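PDB 4G2S: protein prgH from Salmonella enterica subsp. enterica serovar Typhimurium, which is a component of the basal body of the SPI-1 type III secretion system, represented here by its FHA domain, which probably takes part in assembling that structure. Local coordinates for residues R27-V32 and N62-V67; L12-N17 and F52-D57; V89-P94 and I102-E107; I74-L79 and I95-L100. One frame throughout, in Å; residues are numbered along the deposited sequence.

Interaction 1 (R27-V32 and N62-V67)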
loop_
_atom_site.group_PDB
_atom_site.type_symbol
_atom_site.label_atom_id
_atom_site.label_comp_id
_atom_site.label_asym_id
_atom_site.label_seq_id
_atom_site.Cartn_x
_atom_site.Cartn_y
_atom_site.Cartn_z
ATOM N N ARG A 27 -7.846 6.109 -26.292
ATOM C CA ARG A 27 -8.828 5.637 -25.312
ATOM C C ARG A 27 -8.275 5.754 -23.908
ATOM O O ARG A 27 -7.220 5.220 -23.649
ATOM C CB ARG A 27 -9.174 4.166 -25.561
ATOM C CG ARG A 27 -9.738 3.413 -24.329
ATOM C CD ARG A 27 -9.308 1.926 -24.171
ATOM N NE ARG A 27 -8.304 1.638 -23.111
ATOM C CZ ARG A 27 -8.365 0.657 -22.179
ATOM N NH1 ARG A 27 -9.410 -0.208 -22.072
ATOM N NH2 ARG A 27 -7.352 0.517 -21.321
ATOM N N THR A 28 -9.005 6.442 -23.026
ATOM C CA THR A 28 -8.703 6.457 -21.599
ATOM C C THR A 28 -9.869 5.826 -20.843
ATOM O O THR A 28 -10.996 6.226 -21.031
ATOM C CB THR A 28 -8.455 7.902 -21.109
ATOM O OG1 THR A 28 -7.442 8.489 -21.949
ATOM C CG2 THR A 28 -7.928 7.903 -19.713
ATOM N N LEU A 29 -9.536 4.844 -20.014
ATOM C CA LEU A 29 -10.461 4.172 -19.059
ATOM C C LEU A 29 -10.530 4.813 -17.676
ATOM O O LEU A 29 -9.496 5.107 -17.031
ATOM C CB LEU A 29 -10.069 2.744 -18.880
ATOM C CG LEU A 29 -10.968 1.803 -17.986
ATOM C CD1 LEU A 29 -12.320 1.691 -18.623
ATOM C CD2 LEU A 29 -10.285 0.386 -17.858
ATOM N N PHE A 30 -11.757 4.983 -17.235
ATOM C CA PHE A 30 -12.124 5.418 -15.920
ATOM C C PHE A 30 -12.901 4.291 -15.249
ATOM O O PHE A 30 -14.006 3.935 -15.640
ATOM C CB PHE A 30 -12.932 6.723 -15.977
ATOM C CG PHE A 30 -12.117 7.875 -16.447
ATOM C CD1 PHE A 30 -11.932 8.070 -17.807
ATOM C CD2 PHE A 30 -11.444 8.664 -15.566
ATOM C CE1 PHE A 30 -11.135 9.117 -18.270
ATOM C CE2 PHE A 30 -10.637 9.746 -16.018
ATOM C CZ PHE A 30 -10.500 9.953 -17.368
ATOM N N VAL A 31 -12.327 3.752 -14.174
ATOM C CA VAL A 31 -12.984 2.745 -13.362
ATOM C C VAL A 31 -13.513 3.512 -12.169
ATOM O O VAL A 31 -12.731 4.232 -11.513
ATOM C CB VAL A 31 -12.019 1.659 -12.846
ATOM C CG1 VAL A 31 -12.770 0.690 -11.886
ATOM C CG2 VAL A 31 -11.357 0.921 -13.996
ATOM N N VAL A 32 -14.833 3.387 -11.933
ATOM C CA VAL A 32 -15.570 4.186 -11.001
ATOM C C VAL A 32 -16.381 3.243 -10.073
ATOM O O VAL A 32 -17.270 2.469 -10.491
ATOM C CB VAL A 32 -16.555 5.135 -11.677
ATOM C CG1 VAL A 32 -17.132 6.122 -10.697
ATOM C CG2 VAL A 32 -15.986 5.891 -12.853
ATOM N N ASN A 62 -18.234 2.347 -15.174
ATOM C CA ASN A 62 -16.907 2.535 -15.841
ATOM C C ASN A 62 -17.160 3.144 -17.208
ATOM O O ASN A 62 -18.245 2.876 -17.833
ATOM C CB ASN A 62 -16.208 1.207 -15.975
ATOM C CG ASN A 62 -15.812 0.577 -14.588
ATOM O OD1 ASN A 62 -16.073 1.171 -13.498
ATOM N ND2 ASN A 62 -15.140 -0.559 -14.635
ATOM N N PHE A 63 -16.223 3.925 -17.662
ATOM C CA PHE A 63 -16.388 4.492 -18.974
ATOM C C PHE A 63 -15.050 4.737 -19.665
ATOM O O PHE A 63 -14.036 4.820 -18.981
ATOM C CB PHE A 63 -17.231 5.768 -18.903
ATOM C CG PHE A 63 -16.614 6.885 -18.122
ATOM C CD1 PHE A 63 -15.853 7.845 -18.706
ATOM C CD2 PHE A 63 -16.874 6.991 -16.754
ATOM C CE1 PHE A 63 -15.338 8.931 -17.995
ATOM C CE2 PHE A 63 -16.371 8.049 -16.028
ATOM C CZ PHE A 63 -15.550 9.010 -16.619
ATOM N N GLU A 64 -15.067 4.852 -21.004
ATOM C CA GLU A 64 -13.898 5.259 -21.769
ATOM C C GLU A 64 -14.185 6.539 -22.462
ATOM O O GLU A 64 -15.251 6.734 -23.044
ATOM C CB GLU A 64 -13.450 4.211 -22.800
ATOM C CG GLU A 64 -13.389 2.777 -22.281
ATOM C CD GLU A 64 -12.694 1.838 -23.263
ATOM O OE1 GLU A 64 -12.241 0.754 -22.873
ATOM O OE2 GLU A 64 -12.482 2.244 -24.437
ATOM N N ILE A 65 -13.191 7.398 -22.457
ATOM C CA ILE A 65 -13.156 8.570 -23.322
ATOM C C ILE A 65 -12.212 8.353 -24.492
ATOM O O ILE A 65 -11.037 7.918 -24.341
ATOM C CB ILE A 65 -12.836 9.852 -22.527
ATOM C CG1 ILE A 65 -13.932 10.027 -21.474
ATOM C CG2 ILE A 65 -12.738 11.049 -23.481
ATOM C CD1 ILE A 65 -14.018 11.397 -20.883
ATOM N N GLN A 66 -12.762 8.600 -25.692
ATOM C CA GLN A 66 -11.999 8.445 -26.932
ATOM C C GLN A 66 -11.816 9.785 -27.634
ATOM O O GLN A 66 -12.800 10.424 -27.963
ATOM C CB GLN A 66 -12.723 7.518 -27.903
ATOM C CG GLN A 66 -11.871 7.145 -29.080
ATOM C CD GLN A 66 -12.507 6.103 -29.993
ATOM O OE1 GLN A 66 -13.491 5.458 -29.650
ATOM N NE2 GLN A 66 -11.904 5.913 -31.155
ATOM N N VAL A 67 -10.572 10.148 -27.905
ATOM C CA VAL A 67 -10.194 11.448 -28.488
ATOM C C VAL A 67 -9.550 11.033 -29.795
ATOM O O VAL A 67 -8.451 10.415 -29.752
ATOM C CB VAL A 67 -9.162 12.183 -27.619
ATOM C CG1 VAL A 67 -8.634 13.444 -28.291
ATOM C CG2 VAL A 67 -9.696 12.487 -26.211
#
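Residues 27-32 and 63-67 contribute two neighbouring antiparallel strands to the mixed sheet of the FHA beta sandwich. Thr28/Ile65 and Phe30/Phe63 are hydrogen-bonded pairs; Thr28 N reaches Ile65 O at 2.8 Å. Past Phe63 a side chain supplies the next rung: Asn62 OD1 accepts from Val32 N at 3.0 Å, almost straight, with the donor above the amide plane. Its ND2 turns to Ser15 O and Asn17 O of a second subunit. On the face of Phe30 and Phe63, the Phe63 ring, swung into the crowded position between its N and carbonyl carbon (chi1 64°), receives Phe30 CB over one face, 3.7 Å from its centroid, as a CH-pi contact. The ring planes are close to parallel (12°) but displaced, with little face overlap. On the opposite face, beside Leu29, Arg27 NH1 and Glu64 OE1 form a 3.1 Å salt bridge; guanidinium and carboxylate planes stand 88° apart, and NH1 meets OE1 from above the carboxylate plane. OE1 is shared with Arg10 of the second subunit, so the acid probably offsets two positive charges. This face thus meets another subunit, while the first turns to the core, as in FHA sandwiches.

Interaction 2 (L12-N17 and F52-D57)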
loop_
_atom_site.group_PDB
_atom_site.type_symbol
_atom_site.label_atom_id
_atom_site.label_comp_id
_atom_site.label_asym_id
_atom_site.label_seq_id
_atom_site.Cartn_x
_atom_site.Cartn_y
_atom_site.Cartn_z
ATOM N N LEU A 12 -16.707 16.857 -11.310
ATOM C CA LEU A 12 -17.528 17.957 -10.798
ATOM C C LEU A 12 -18.336 17.531 -9.579
ATOM O O LEU A 12 -19.063 18.331 -9.030
ATOM C CB LEU A 12 -18.494 18.485 -11.872
ATOM C CG LEU A 12 -17.922 18.982 -13.205
ATOM C CD1 LEU A 12 -19.064 19.553 -14.037
ATOM C CD2 LEU A 12 -16.846 20.017 -12.944
ATOM N N ASN A 13 -18.221 16.265 -9.216
ATOM C CA ASN A 13 -18.692 15.701 -7.964
ATOM C C ASN A 13 -17.787 14.546 -7.530
ATOM O O ASN A 13 -16.675 14.411 -8.076
ATOM C CB ASN A 13 -20.157 15.288 -8.049
ATOM C CG ASN A 13 -20.370 14.036 -8.856
ATOM O OD1 ASN A 13 -19.495 13.620 -9.599
ATOM N ND2 ASN A 13 -21.596 13.514 -8.826
ATOM N N SER A 14 -18.270 13.723 -6.600
ATOM C CA SER A 14 -17.439 12.688 -5.919
ATOM C C SER A 14 -16.506 13.312 -4.863
ATOM O O SER A 14 -16.391 14.537 -4.729
ATOM C CB SER A 14 -16.672 11.771 -6.876
ATOM O OG SER A 14 -15.368 12.309 -7.236
ATOM N N SER A 15 -15.884 12.442 -4.081
ATOM C CA SER A 15 -14.893 12.850 -3.078
ATOM C C SER A 15 -13.625 13.453 -3.701
ATOM O O SER A 15 -12.839 14.141 -3.026
ATOM C CB SER A 15 -14.544 11.649 -2.204
ATOM O OG SER A 15 -13.862 10.714 -3.022
ATOM N N LEU A 16 -13.447 13.215 -5.003
ATOM C CA LEU A 16 -12.357 13.783 -5.772
ATOM C C LEU A 16 -12.795 14.988 -6.629
ATOM O O LEU A 16 -12.122 15.360 -7.581
ATOM C CB LEU A 16 -11.753 12.713 -6.669
ATOM C CG LEU A 16 -11.142 11.506 -5.942
ATOM C CD1 LEU A 16 -10.325 10.734 -6.949
ATOM C CD2 LEU A 16 -10.327 11.887 -4.709
ATOM N N ASN A 17 -13.928 15.570 -6.302
ATOM C CA ASN A 17 -14.391 16.849 -6.950
ATOM C C ASN A 17 -13.245 17.838 -7.106
ATOM O O ASN A 17 -12.502 18.152 -6.149
ATOM C CB ASN A 17 -15.517 17.464 -6.098
ATOM C CG ASN A 17 -16.217 18.647 -6.782
ATOM O OD1 ASN A 17 -15.934 18.974 -7.935
ATOM N ND2 ASN A 17 -17.151 19.270 -6.079
ATOM N N PHE A 52 -7.690 5.364 -15.000
ATOM C CA PHE A 52 -7.828 6.065 -13.698
ATOM C C PHE A 52 -8.918 5.445 -12.820
ATOM O O PHE A 52 -9.923 4.973 -13.344
ATOM C CB PHE A 52 -8.095 7.557 -13.916
ATOM C CG PHE A 52 -6.938 8.255 -14.697
ATOM C CD1 PHE A 52 -5.773 8.507 -14.052
ATOM C CD2 PHE A 52 -7.045 8.596 -16.042
ATOM C CE1 PHE A 52 -4.682 9.082 -14.692
ATOM C CE2 PHE A 52 -6.002 9.243 -16.705
ATOM C CZ PHE A 52 -4.791 9.452 -16.034
ATOM N N PHE A 53 -8.722 5.425 -11.509
ATOM C CA PHE A 53 -9.740 4.939 -10.613
ATOM C C PHE A 53 -10.342 6.115 -9.920
ATOM O O PHE A 53 -9.616 6.923 -9.377
ATOM C CB PHE A 53 -9.197 4.015 -9.507
ATOM C CG PHE A 53 -10.218 3.687 -8.484
ATOM C CD1 PHE A 53 -11.146 2.700 -8.730
ATOM C CD2 PHE A 53 -10.290 4.411 -7.278
ATOM C CE1 PHE A 53 -12.103 2.405 -7.779
ATOM C CE2 PHE A 53 -11.250 4.126 -6.334
ATOM C CZ PHE A 53 -12.161 3.113 -6.589
ATOM N N ILE A 54 -11.664 6.212 -9.908
ATOM C CA ILE A 54 -12.398 7.227 -9.187
ATOM C C ILE A 54 -13.292 6.518 -8.168
ATOM O O ILE A 54 -14.073 5.666 -8.548
ATOM C CB ILE A 54 -13.355 7.993 -10.164
ATOM C CG1 ILE A 54 -12.510 8.615 -11.262
ATOM C CG2 ILE A 54 -14.168 9.056 -9.446
ATOM C CD1 ILE A 54 -13.309 9.240 -12.382
ATOM N N PRO A 55 -13.202 6.884 -6.881
ATOM C CA PRO A 55 -14.084 6.302 -5.859
ATOM C C PRO A 55 -15.487 6.918 -5.876
ATOM O O PRO A 55 -15.647 8.138 -6.060
ATOM C CB PRO A 55 -13.362 6.622 -4.561
ATOM C CG PRO A 55 -12.703 7.914 -4.815
ATOM C CD PRO A 55 -12.246 7.823 -6.285
ATOM N N LEU A 56 -16.489 6.065 -5.834
ATOM C CA LEU A 56 -17.875 6.513 -5.755
ATOM C C LEU A 56 -18.655 5.407 -5.030
ATOM O O LEU A 56 -18.613 4.245 -5.417
ATOM C CB LEU A 56 -18.449 6.793 -7.143
ATOM C CG LEU A 56 -19.696 7.676 -7.189
ATOM C CD1 LEU A 56 -19.389 9.136 -6.845
ATOM C CD2 LEU A 56 -20.328 7.589 -8.570
ATOM N N ASP A 57 -19.331 5.768 -3.954
ATOM C CA ASP A 57 -19.925 4.727 -3.076
ATOM C C ASP A 57 -21.133 4.075 -3.755
ATOM O O ASP A 57 -21.380 2.904 -3.555
ATOM C CB ASP A 57 -20.269 5.292 -1.699
ATOM C CG ASP A 57 -21.048 6.596 -1.772
ATOM O OD1 ASP A 57 -21.275 7.087 -2.911
ATOM O OD2 ASP A 57 -21.418 7.126 -0.692
#
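Pro55 carries the close-packed part of the contact between the loop 12-17 and the strand end at 52-57. Leu16, its CG anti to the carbonyl carbon (chi1 -62°), crosses the proline ring at about a right angle and sets CD1 3.6 Å from Pro55 CD. The neighbouring corner of the same ring is met by a hydroxyl: Ser15 OG lies 3.5 Å from Pro55 CG. Leu16 is buried, and its side chain also packs on Leu11. No hydrogen bond joins the two segments; they meet by van der Waals contact.

The loop gets its shape from within. Ser14 OG sits between the backbone N and the carbonyl carbon, where it donates to Asn13 O at 2.6 Å on a carbonyl lone pair and accepts from Leu16 N at 3.1 Å; the second bond makes an ST turn. Superimposed on it is a type I beta turn from Ser14 to Asn17. This is one of the loops joining strands of the antiparallel sheet in the FHA sandwich, here lying against the end of an outer strand of the mixed sheet. On its inner side, Ser14 OG lies 4.1 Å from CG2 of the buried Ile54.

Toward Leu56 the contacts become few, the nearest being Ser14 CB to Leu56 CD1 at 3.8 Å. Ser14 and Leu56 lie partly open to solvent. The tight side, by contrast, faces a third subunit, whose Val31 packs on Leu16 and whose Ala40 packs on Pro55.

Interaction 3 (V89-P94 and I102-E107)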
loop_
_atom_site.group_PDB
_atom_site.type_symbol
_atom_site.label_atom_id
_atom_site.label_comp_id
_atom_site.label_asym_id
_atom_site.label_seq_id
_atom_site.Cartn_x
_atom_site.Cartn_y
_atom_site.Cartn_z
ATOM N N VAL A 89 -19.862 13.768 -26.938
ATOM C CA VAL A 89 -19.967 14.693 -25.839
ATOM C C VAL A 89 -19.354 16.020 -26.214
ATOM O O VAL A 89 -18.376 16.083 -26.938
ATOM C CB VAL A 89 -19.265 14.222 -24.521
ATOM C CG1 VAL A 89 -20.111 13.158 -23.825
ATOM C CG2 VAL A 89 -17.864 13.712 -24.801
ATOM N N GLN A 90 -19.928 17.064 -25.636
ATOM C CA GLN A 90 -19.515 18.424 -25.908
ATOM C C GLN A 90 -18.586 18.913 -24.818
ATOM O O GLN A 90 -18.696 18.494 -23.632
ATOM C CB GLN A 90 -20.750 19.311 -26.013
ATOM C CG GLN A 90 -21.766 18.840 -27.046
ATOM C CD GLN A 90 -21.119 18.151 -28.250
ATOM O OE1 GLN A 90 -20.262 18.734 -28.924
ATOM N NE2 GLN A 90 -21.502 16.884 -28.502
ATOM N N LEU A 91 -17.649 19.765 -25.220
ATOM C CA LEU A 91 -16.739 20.372 -24.282
ATOM C C LEU A 91 -17.445 21.354 -23.350
ATOM O O LEU A 91 -18.422 21.990 -23.718
ATOM C CB LEU A 91 -15.627 21.100 -24.989
ATOM C CG LEU A 91 -14.698 20.270 -25.848
ATOM C CD1 LEU A 91 -13.742 21.224 -26.543
ATOM C CD2 LEU A 91 -13.876 19.309 -25.045
ATOM N N ASN A 92 -16.927 21.476 -22.134
ATOM C CA ASN A 92 -17.336 22.501 -21.202
ATOM C C ASN A 92 -18.750 22.397 -20.714
ATOM O O ASN A 92 -19.373 23.393 -20.363
ATOM C CB ASN A 92 -17.056 23.899 -21.739
ATOM C CG ASN A 92 -15.600 24.110 -22.033
ATOM O OD1 ASN A 92 -14.741 23.551 -21.364
ATOM N ND2 ASN A 92 -15.306 24.905 -23.035
ATOM N N THR A 93 -19.250 21.188 -20.640
ATOM C CA THR A 93 -20.576 20.979 -20.120
ATOM C C THR A 93 -20.605 19.713 -19.270
ATOM O O THR A 93 -19.962 18.704 -19.603
ATOM C CB THR A 93 -21.647 21.037 -21.276
ATOM O OG1 THR A 93 -22.728 20.111 -21.061
ATOM C CG2 THR A 93 -21.036 20.746 -22.620
ATOM N N PRO A 94 -21.321 19.777 -18.154
ATOM C CA PRO A 94 -21.517 18.632 -17.314
ATOM C C PRO A 94 -22.057 17.421 -18.078
ATOM O O PRO A 94 -23.078 17.501 -18.763
ATOM C CB PRO A 94 -22.553 19.096 -16.295
ATOM C CG PRO A 94 -22.566 20.589 -16.340
ATOM C CD PRO A 94 -21.986 20.997 -17.646
ATOM N N ILE A 102 -18.857 14.766 -14.710
ATOM C CA ILE A 102 -17.564 15.165 -15.214
ATOM C C ILE A 102 -17.741 16.268 -16.192
ATOM O O ILE A 102 -18.810 16.543 -16.654
ATOM C CB ILE A 102 -16.823 14.006 -15.943
ATOM C CG1 ILE A 102 -17.577 13.590 -17.204
ATOM C CG2 ILE A 102 -16.718 12.757 -15.055
ATOM C CD1 ILE A 102 -16.786 12.575 -18.037
ATOM N N LEU A 103 -16.629 16.847 -16.592
ATOM C CA LEU A 103 -16.641 17.907 -17.539
ATOM C C LEU A 103 -15.350 17.713 -18.326
ATOM O O LEU A 103 -14.371 17.335 -17.719
ATOM C CB LEU A 103 -16.672 19.250 -16.770
ATOM C CG LEU A 103 -16.708 20.400 -17.764
ATOM C CD1 LEU A 103 -17.662 21.476 -17.266
ATOM C CD2 LEU A 103 -15.327 20.960 -18.065
ATOM N N ILE A 104 -15.372 17.825 -19.680
ATOM C CA ILE A 104 -14.168 17.681 -20.502
ATOM C C ILE A 104 -13.874 19.087 -21.069
ATOM O O ILE A 104 -14.763 19.713 -21.699
ATOM C CB ILE A 104 -14.339 16.646 -21.651
ATOM C CG1 ILE A 104 -14.761 15.268 -21.112
ATOM C CG2 ILE A 104 -13.062 16.544 -22.458
ATOM C CD1 ILE A 104 -15.281 14.293 -22.174
ATOM N N ARG A 105 -12.664 19.591 -20.826
ATOM C CA ARG A 105 -12.261 20.929 -21.281
ATOM C C ARG A 105 -10.914 20.897 -22.020
ATOM O O ARG A 105 -10.079 20.052 -21.740
ATOM C CB ARG A 105 -12.149 21.890 -20.087
ATOM C CG ARG A 105 -11.018 21.562 -19.180
ATOM C CD ARG A 105 -11.020 22.453 -17.936
ATOM N NE ARG A 105 -9.794 22.302 -17.173
ATOM C CZ ARG A 105 -8.614 22.767 -17.530
ATOM N NH1 ARG A 105 -8.461 23.455 -18.650
ATOM N NH2 ARG A 105 -7.592 22.632 -16.710
ATOM N N PRO A 106 -10.677 21.865 -22.945
ATOM C CA PRO A 106 -9.339 22.107 -23.412
ATOM C C PRO A 106 -8.422 22.554 -22.289
ATOM O O PRO A 106 -8.860 23.286 -21.369
ATOM C CB PRO A 106 -9.510 23.257 -24.372
ATOM C CG PRO A 106 -10.921 23.193 -24.799
ATOM C CD PRO A 106 -11.639 22.774 -23.581
ATOM N N GLU A 107 -7.172 22.155 -22.369
ATOM C CA GLU A 107 -6.250 22.440 -21.294
ATOM C C GLU A 107 -6.173 23.962 -21.051
ATOM O O GLU A 107 -6.136 24.429 -19.911
ATOM C CB GLU A 107 -4.893 21.862 -21.627
ATOM C CG GLU A 107 -3.843 22.060 -20.539
ATOM C CD GLU A 107 -2.511 21.456 -20.946
ATOM O OE1 GLU A 107 -2.337 21.177 -22.156
ATOM O OE2 GLU A 107 -1.647 21.239 -20.068
HETATM O O HOH W 1 -17.985 18.514 -20.972
#
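Leu91 meets two partners of 102-107 with its two methyl branches, each in a different way. CD1 faces Pro106 tip to tip, 3.9 Å from its CG, whereas the CD2 branch comes to 3.9 Å from Ile104 CG2 with the two side chains crossing at about a right angle. Val89 crosses Ile104 in the same manner, CG2 against CD1 at 3.7 Å. Ile104 is thus touched on both branches, at CG2 and at CD1. Here the irregular link between strands 83-88 and 95-97, which passes from one sheet of the FHA sandwich to the other, runs beside strand 100-106. Its backbone is pinned where Asn92 N donates to Ile104 O at 2.8 Å, nearly straight at 167°. A water fills the next position, accepting from Ile104 N and donating to Gln90 O and Thr93 O. Asn92, with a left-handed backbone (phi 66°), lays OD1 3.3 Å from Arg105 CB, while its ND2 bonds Glu109. The Leu103 side chain lies against the 92-93 peptide, CD1 3.7 Å from Thr93 N. Arg105 runs extended away from the loop; its NH1 donates to Glu107 O at 2.8 Å, the oxygen lying in the guanidinium plane, and NH2 pairs with Glu20.

Interaction 4 (I74-L79 and I95-L100)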
loop_
_atom_site.group_PDB
_atom_site.type_symbol
_atom_site.label_atom_id
_atom_site.label_comp_id
_atom_site.label_asym_id
_atom_site.label_seq_id
_atom_site.Cartn_x
_atom_site.Cartn_y
_atom_site.Cartn_z
ATOM N N ILE A 74 -15.204 13.908 -29.851
ATOM C CA ILE A 74 -15.068 13.244 -28.529
ATOM C C ILE A 74 -16.221 12.311 -28.207
ATOM O O ILE A 74 -17.397 12.741 -28.114
ATOM C CB ILE A 74 -14.892 14.223 -27.306
ATOM C CG1 ILE A 74 -13.661 15.116 -27.481
ATOM C CG2 ILE A 74 -14.688 13.432 -26.022
ATOM C CD1 ILE A 74 -13.687 16.348 -26.607
ATOM N N ILE A 75 -15.855 11.056 -27.955
ATOM C CA ILE A 75 -16.799 9.978 -27.760
ATOM C C ILE A 75 -16.640 9.378 -26.360
ATOM O O ILE A 75 -15.552 9.045 -25.972
ATOM C CB ILE A 75 -16.605 8.874 -28.818
ATOM C CG1 ILE A 75 -16.839 9.466 -30.194
ATOM C CG2 ILE A 75 -17.631 7.736 -28.602
ATOM C CD1 ILE A 75 -18.257 9.890 -30.469
ATOM N N LEU A 76 -17.740 9.282 -25.634
ATOM C CA LEU A 76 -17.711 8.600 -24.377
ATOM C C LEU A 76 -18.376 7.232 -24.550
ATOM O O LEU A 76 -19.472 7.136 -25.141
ATOM C CB LEU A 76 -18.362 9.459 -23.340
ATOM C CG LEU A 76 -18.250 8.970 -21.861
ATOM C CD1 LEU A 76 -18.170 10.173 -21.002
ATOM C CD2 LEU A 76 -19.470 8.137 -21.597
ATOM N N HIS A 77 -17.655 6.179 -24.156
ATOM C CA HIS A 77 -18.224 4.835 -24.144
ATOM C C HIS A 77 -18.553 4.477 -22.742
ATOM O O HIS A 77 -17.635 4.323 -21.915
ATOM C CB HIS A 77 -17.239 3.854 -24.688
ATOM C CG HIS A 77 -16.730 4.207 -26.008
ATOM N ND1 HIS A 77 -17.403 3.932 -27.119
ATOM C CD2 HIS A 77 -15.534 4.784 -26.408
ATOM C CE1 HIS A 77 -16.683 4.325 -28.190
ATOM N NE2 HIS A 77 -15.553 4.847 -27.761
ATOM N N GLU A 78 -19.843 4.363 -22.425
ATOM C CA GLU A 78 -20.289 3.832 -21.137
ATOM C C GLU A 78 -20.299 2.341 -21.138
ATOM O O GLU A 78 -21.012 1.756 -21.951
ATOM C CB GLU A 78 -21.738 4.217 -20.850
ATOM C CG GLU A 78 -21.965 5.625 -20.506
ATOM C CD GLU A 78 -23.276 5.857 -19.740
ATOM O OE1 GLU A 78 -24.060 4.941 -19.362
ATOM O OE2 GLU A 78 -23.451 7.017 -19.467
ATOM N N LEU A 79 -19.614 1.707 -20.171
ATOM C CA LEU A 79 -19.462 0.230 -20.141
ATOM C C LEU A 79 -20.567 -0.458 -19.362
ATOM O O LEU A 79 -20.722 -0.207 -18.173
ATOM C CB LEU A 79 -18.119 -0.170 -19.578
ATOM C CG LEU A 79 -16.944 0.490 -20.342
ATOM C CD1 LEU A 79 -15.596 0.020 -19.782
ATOM C CD2 LEU A 79 -16.934 0.375 -21.832
ATOM N N ILE A 95 -21.379 16.321 -17.912
ATOM C CA ILE A 95 -21.697 15.039 -18.539
ATOM C C ILE A 95 -21.953 14.100 -17.362
ATOM O O ILE A 95 -21.067 13.917 -16.488
ATOM C CB ILE A 95 -20.464 14.570 -19.338
ATOM C CG1 ILE A 95 -20.186 15.489 -20.522
ATOM C CG2 ILE A 95 -20.606 13.135 -19.784
ATOM C CD1 ILE A 95 -18.818 15.232 -21.182
ATOM N N GLN A 96 -23.141 13.530 -17.315
ATOM C CA GLN A 96 -23.499 12.547 -16.322
ATOM C C GLN A 96 -23.143 11.113 -16.806
ATOM O O GLN A 96 -23.626 10.668 -17.834
ATOM C CB GLN A 96 -24.984 12.631 -16.026
ATOM C CG GLN A 96 -25.395 11.796 -14.857
ATOM C CD GLN A 96 -26.674 12.271 -14.205
ATOM O OE1 GLN A 96 -27.367 13.203 -14.683
ATOM N NE2 GLN A 96 -27.022 11.610 -13.120
ATOM N N VAL A 97 -22.284 10.422 -16.069
ATOM C CA VAL A 97 -22.037 8.979 -16.279
ATOM C C VAL A 97 -22.361 8.203 -15.053
ATOM O O VAL A 97 -21.655 8.322 -14.041
ATOM C CB VAL A 97 -20.526 8.721 -16.606
ATOM C CG1 VAL A 97 -20.333 7.356 -17.197
ATOM C CG2 VAL A 97 -19.983 9.737 -17.551
ATOM N N GLY A 98 -23.375 7.353 -15.096
ATOM C CA GLY A 98 -23.965 6.845 -13.866
ATOM C C GLY A 98 -24.204 8.028 -12.899
ATOM O O GLY A 98 -24.780 9.052 -13.312
ATOM N N GLU A 99 -23.773 7.904 -11.641
ATOM C CA GLU A 99 -23.933 9.019 -10.669
ATOM C C GLU A 99 -22.724 9.961 -10.651
ATOM O O GLU A 99 -22.677 10.905 -9.852
ATOM C CB GLU A 99 -24.179 8.488 -9.240
ATOM C CG GLU A 99 -25.381 9.088 -8.544
ATOM C CD GLU A 99 -26.703 8.517 -9.032
ATOM O OE1 GLU A 99 -26.782 8.107 -10.220
ATOM O OE2 GLU A 99 -27.678 8.503 -8.234
ATOM N N LEU A 100 -21.726 9.714 -11.493
ATOM C CA LEU A 100 -20.628 10.631 -11.607
ATOM C C LEU A 100 -20.932 11.793 -12.538
ATOM O O LEU A 100 -21.565 11.614 -13.609
ATOM C CB LEU A 100 -19.395 9.888 -12.120
ATOM C CG LEU A 100 -18.096 10.611 -12.032
ATOM C CD1 LEU A 100 -17.691 10.848 -10.570
ATOM C CD2 LEU A 100 -17.075 9.834 -12.824
#
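The His77 imidazole carries Ile75 CG2 on one face, 3.5 Å above its plane and displaced toward the rim, while its NE2 bonds Gln66 OE1 on the adjacent strand. Ile75 and His77 lie on the strand face turned from 95-100; the other flat group, the Glu78 carboxylate, reaches that segment. Glu78 starts with CG anti to the carbonyl carbon and then extends, sliding past Val97 in the opposite direction, so that OE2 comes 3.9 Å from Val97 CG1. This is packing and not a polar bond: OE2 finds its charge partner in Arg87 NH2, which also bonds Gln96 O. Arg87 therefore ties the acid on one strand to the backbone of the other and probably keeps the carboxylate ionised.

Deeper in, Leu76 has CG anti to its backbone N (chi1 -172°), directing the side chain to strand 95-97, where CD1 meets two methyls tip to tip, Val97 CG2 at 3.9 Å and Ile95 CG2 at 4.0 Å. Val97 thus shows one branch to the leucine and the other to the glutamate. Past it the chain reverses in a type II' turn, with Gly98 at a positive phi of 47°; Val97 N donates to Leu100 O at 2.8 Å and Leu100 N returns a bond to Val97 O at 2.9 Å, closing a two-residue beta hairpin.

The axes of 74-79 and 95-97 come within 9.7 Å at an angle of 21°, with no hydrogen bond between the segments. Two strands of different sheets joined through their side chains are the face-to-face layers of the FHA beta sandwich.

The centre of interaction 1 lies about 4 Å from that of the chain, and the contact touches the other three. Within its mixed sheet it is flanked by interaction 2, through Leu29 O and Phe52 N at 2.7 Å, and by interaction 4, through Glu64 O and His77 N at 2.7 Å. Between the sheets, Phe63 CD2 lies 3.5 Å from Val97 CG1 of interaction 4, and Ile65 CD1 3.4 Å from Ile104 CD1 of interaction 3, forming one apolar core. Interactions 3 and 4 interlock along the chain, Ile102 O facing Ile95 N at 2.9 Å. Asn13 ND2 holds Glu99 O, linking interactions 2 and 4. Between subunits, interaction 1 meets the 12-17 loop of interaction 2 in a neighbouring copy through Asn62.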